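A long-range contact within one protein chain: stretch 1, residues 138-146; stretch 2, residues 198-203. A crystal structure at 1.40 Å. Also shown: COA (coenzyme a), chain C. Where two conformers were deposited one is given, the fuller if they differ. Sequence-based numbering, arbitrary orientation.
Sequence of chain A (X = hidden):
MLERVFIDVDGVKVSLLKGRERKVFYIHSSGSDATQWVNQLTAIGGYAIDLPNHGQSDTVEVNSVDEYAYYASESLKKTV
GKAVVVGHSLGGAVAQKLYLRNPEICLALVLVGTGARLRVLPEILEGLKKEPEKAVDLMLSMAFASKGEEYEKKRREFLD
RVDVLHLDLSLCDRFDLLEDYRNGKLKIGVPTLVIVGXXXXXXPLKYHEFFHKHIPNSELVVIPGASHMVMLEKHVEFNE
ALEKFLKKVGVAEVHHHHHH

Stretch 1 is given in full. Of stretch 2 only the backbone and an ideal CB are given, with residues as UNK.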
# COMPACT_ATOMS: atom_id res chain seq x y z
N LEU A 138 -20.22 3.09 -0.18
CA LEU A 138 -20.13 1.80 -0.88
C LEU A 138 -18.70 1.22 -0.81
O LEU A 138 -18.50 0.08 -0.40
CB LEU A 138 -20.56 1.97 -2.33
CG LEU A 138 -20.42 0.72 -3.21
CD1 LEU A 138 -21.19 -0.46 -2.66
CD2 LEU A 138 -20.84 1.08 -4.62
N MET A 139 -17.73 2.07 -1.15
CA MET A 139 -16.33 1.64 -1.06
C MET A 139 -15.97 1.19 0.35
O MET A 139 -15.35 0.14 0.57
CB MET A 139 -15.42 2.75 -1.52
CG MET A 139 -13.96 2.32 -1.55
SD MET A 139 -12.97 3.63 -2.25
CE MET A 139 -11.33 2.94 -1.95
N LEU A 140 -16.36 1.95 1.36
CA LEU A 140 -15.98 1.60 2.72
C LEU A 140 -16.72 0.40 3.29
O LEU A 140 -16.16 -0.33 4.13
CB LEU A 140 -16.08 2.82 3.64
CG LEU A 140 -15.02 3.88 3.27
CD1 LEU A 140 -15.04 4.99 4.32
CD2 LEU A 140 -13.60 3.37 3.17
N SER A 141 -17.94 0.14 2.78
CA SER A 141 -18.64 -1.09 3.14
C SER A 141 -17.88 -2.35 2.69
O SER A 141 -18.07 -3.42 3.25
CB SER A 141 -20.07 -1.12 2.55
OG SER A 141 -20.09 -1.36 1.16
N MET A 142 -17.04 -2.19 1.67
CA MET A 142 -16.24 -3.26 1.10
C MET A 142 -14.81 -3.30 1.66
O MET A 142 -14.03 -4.18 1.29
CB MET A 142 -16.17 -3.06 -0.41
CG MET A 142 -17.55 -3.18 -1.08
SD MET A 142 -17.61 -2.67 -2.80
CE MET A 142 -16.79 -4.05 -3.55
N ALA A 143 -14.51 -2.35 2.56
CA ALA A 143 -13.16 -2.15 3.11
C ALA A 143 -13.00 -2.39 4.59
O ALA A 143 -11.86 -2.54 5.07
CB ALA A 143 -12.66 -0.76 2.80
N PHE A 144 -14.10 -2.41 5.35
CA PHE A 144 -14.08 -2.60 6.80
C PHE A 144 -15.00 -3.74 7.16
O PHE A 144 -16.10 -3.83 6.59
CB PHE A 144 -14.55 -1.33 7.50
CG PHE A 144 -13.52 -0.25 7.57
CD1 PHE A 144 -12.56 -0.27 8.56
CD2 PHE A 144 -13.49 0.78 6.64
CE1 PHE A 144 -11.60 0.73 8.65
CE2 PHE A 144 -12.55 1.78 6.75
CZ PHE A 144 -11.61 1.76 7.75
N ALA A 145 -14.59 -4.53 8.13
CA ALA A 145 -15.43 -5.62 8.64
C ALA A 145 -16.48 -5.09 9.59
O ALA A 145 -17.52 -5.73 9.78
CB ALA A 145 -14.57 -6.64 9.33
N SER A 146 -16.23 -3.93 10.18
CA SER A 146 -17.18 -3.34 11.13
C SER A 146 -17.14 -1.84 11.00
O SER A 146 -16.15 -1.27 10.55
CB SER A 146 -16.81 -3.75 12.56
OG SER A 146 -15.56 -3.21 12.96
N UNK A 198 -9.66 -11.47 5.64
CA UNK A 198 -10.60 -12.52 5.18
C UNK A 198 -11.86 -11.95 4.53
O UNK A 198 -12.38 -12.56 3.60
CB UNK A 198 -11.00 -13.41 6.36
N UNK A 199 -12.31 -10.77 4.98
CA UNK A 199 -13.56 -10.17 4.52
C UNK A 199 -13.38 -9.13 3.40
O UNK A 199 -14.33 -8.52 2.98
CB UNK A 199 -14.27 -9.51 5.71
N UNK A 200 -12.16 -8.94 2.90
CA UNK A 200 -11.89 -7.88 1.92
C UNK A 200 -12.69 -8.09 0.63
O UNK A 200 -12.55 -9.14 -0.03
CB UNK A 200 -10.39 -7.82 1.60
N UNK A 201 -13.50 -7.10 0.24
CA UNK A 201 -14.29 -7.17 -0.99
C UNK A 201 -13.76 -6.26 -2.10
O UNK A 201 -14.20 -6.36 -3.25
CB UNK A 201 -15.74 -6.81 -0.69
N UNK A 202 -12.83 -5.37 -1.78
CA UNK A 202 -12.23 -4.52 -2.79
C UNK A 202 -11.14 -5.28 -3.55
O UNK A 202 -10.99 -5.12 -4.76
CB UNK A 202 -11.66 -3.25 -2.15
N UNK A 203 -10.32 -6.02 -2.80
CA UNK A 203 -9.24 -6.83 -3.37
C UNK A 203 -9.37 -8.18 -2.67
O UNK A 203 -8.80 -8.42 -1.64
CB UNK A 203 -7.86 -6.20 -3.17
N1A COA C . -6.25 -10.99 -9.81
C2A COA C . -6.74 -12.11 -10.36
N3A COA C . -7.73 -12.08 -11.26
C4A COA C . -8.27 -10.91 -11.66
C5A COA C . -7.79 -9.65 -11.12
C6A COA C . -6.71 -9.75 -10.15
N6A COA C . -6.21 -8.63 -9.59
N7A COA C . -8.49 -8.64 -11.66
C8A COA C . -9.35 -9.23 -12.52
N9A COA C . -9.20 -10.57 -12.50
C1B COA C . -10.01 -11.51 -13.30
C2B COA C . -11.40 -11.53 -12.73
O2B COA C . -11.46 -12.45 -11.64
C3B COA C . -12.23 -11.89 -13.95
O3B COA C . -12.20 -13.31 -14.13
P3B COA C . -13.52 -14.16 -14.50
O7A COA C . -13.87 -13.59 -15.86
O8A COA C . -14.49 -13.84 -13.38
O9A COA C . -13.03 -15.59 -14.49
C4B COA C . -11.49 -11.22 -15.09
O4B COA C . -10.14 -11.04 -14.63
C5B COA C . -12.07 -9.87 -15.51
O5B COA C . -12.10 -9.00 -14.37
P1A COA C . -11.88 -7.41 -14.53
O1A COA C . -10.75 -7.12 -15.43
O2A COA C . -11.80 -6.89 -13.10
O3A COA C . -13.17 -6.80 -15.27
P2A COA C . -14.74 -7.00 -14.95
O4A COA C . -15.36 -6.05 -15.93
O5A COA C . -15.07 -8.46 -14.89
O6A COA C . -14.99 -6.48 -13.44
CBP COA C . -15.19 -5.00 -11.61
CCP COA C . -14.83 -5.12 -13.08
CDP COA C . -14.95 -3.55 -11.18
CEP COA C . -16.68 -5.36 -11.44
CAP COA C . -14.29 -5.96 -10.79
OAP COA C . -12.89 -5.71 -11.08
C9P COA C . -14.53 -5.85 -9.30
O9P COA C . -15.57 -6.23 -8.82
N8P COA C . -13.52 -5.34 -8.56
C7P COA C . -13.52 -5.31 -7.10
C6P COA C . -14.09 -4.04 -6.50
C5P COA C . -13.28 -2.76 -6.63
O5P COA C . -13.81 -1.72 -7.03
N4P COA C . -12.01 -2.80 -6.22
C3P COA C . -11.16 -1.63 -6.18
C2P COA C . -9.74 -2.03 -6.49
S1P COA C . -8.68 -0.58 -6.28

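Position 198 opens the second stretch out of reach of the first: nothing of stretch 1 lies within 5.5 Å of its ideal CB. The visible atoms therefore set no demand, and many side chains, polar ones especially, would be acceptable. The deposited residue is Glu198, whose extended side chain makes no contact with stretch 1.

At position 199 the CA-to-CB bond points toward stretch 1, and the ideal CB lies 4.6 Å from Ala145 CB. Ala145 offers a small methyl group but neither a charge nor a side-chain donor, so a short apolar residue could rest there, while a longer polar one could pass alongside. Glu199 takes the second course. With chi1 in m and chi2 in t, it brings its carboxylate past the methyl group, Glu199 OE1 lying 3.3 Å from Ala145 CB. This is packing without a polar partner across the contact.

Position 200 directs its CA-to-CB bond sideways, and its ideal CB is 5.2 Å from Met142 O, so stretch 1 asks little of it. The backbone is more informative. With phi/psi of -62/123, the chain turns so that the amides of 202 and 203 come round toward this residue. A short acceptor such as Asp, Asn or Ser could bind them. Asp200 does so: its OD1 accepts a nearly straight hydrogen bond from the nitrogen of 203 and a weak one from that of 202, bracing the turn from within.

Position 201 is where the backbones come closest, its CA lying 4.8 Å from that of Met142. Its amide N donates a hydrogen bond to Met142 O (3.1 Å, 157°), an interaction that excludes proline but is otherwise indifferent to the side chain. The CB points toward Met142, yet open space lies beyond, so a long, flexible chain with an apolar stem would suit, as would several polar residues. Lys201 sets its CB 3.9 Å from Met142 CB, then leads its end away from stretch 1.

Position 202 has a sideways CB, 4.3 Å from Met142 O, but an apolar hollow lies within reach, lined by Met139, Met142 and Ala143. A branched or flexible apolar residue, Leu, Ile or Met, could fill it. Leu202, with chi1 in m and chi2 in t, bends its end into the hollow: Leu202 CG lies 3.8 Å from Met142 CB, while Leu202 CD1 lies 3.8 Å from Ala143 CB and 4.0 Å from Met139 CG. Its backbone serves the ligand, Leu202 O accepting a hydrogen bond from N4P of coenzyme A at 2.9 Å.

Position 203 is again beyond stretch 1, with nothing of it within 5.5 Å of the ideal CB. Its surroundings are those of its own turn, where a small hydroxyl residue, Ser or Thr, could reach back to the carboxylate of Asp200. Thr203, with chi1 in p, does this: Thr203 OG1 donates to Asp200 OD2 at 2.8 Å, and Thr203 N to Asp200 OD1 at 2.9 Å, closing the turn.

Stretch 2 198-203: EEDKLT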
# COMPACT_ATOMS: atom_id res chain seq x y z
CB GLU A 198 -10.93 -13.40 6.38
CG GLU A 198 -11.77 -14.63 6.05
CD GLU A 198 -11.98 -15.50 7.28
OE1 GLU A 198 -10.96 -15.90 7.90
OE2 GLU A 198 -13.14 -15.80 7.60
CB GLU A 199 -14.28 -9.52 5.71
CG GLU A 199 -14.51 -10.53 6.83
CD GLU A 199 -15.35 -10.01 7.98
OE1 GLU A 199 -16.19 -9.10 7.77
OE2 GLU A 199 -15.18 -10.54 9.10
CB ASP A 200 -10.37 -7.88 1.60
CG ASP A 200 -9.90 -6.69 0.79
OD1 ASP A 200 -10.69 -6.04 0.08
OD2 ASP A 200 -8.67 -6.41 0.85
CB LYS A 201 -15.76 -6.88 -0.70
CG LYS A 201 -16.38 -7.95 0.20
CD LYS A 201 -17.88 -7.99 0.18
CE LYS A 201 -18.49 -8.97 -0.81
NZ LYS A 201 -19.85 -8.52 -1.23
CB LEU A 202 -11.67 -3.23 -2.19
CG LEU A 202 -12.71 -2.24 -1.67
CD1 LEU A 202 -12.04 -1.11 -0.92
CD2 LEU A 202 -13.53 -1.71 -2.86
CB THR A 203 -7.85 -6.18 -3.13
OG1 THR A 203 -7.67 -5.89 -1.75
CG2 THR A 203 -7.70 -4.90 -3.90
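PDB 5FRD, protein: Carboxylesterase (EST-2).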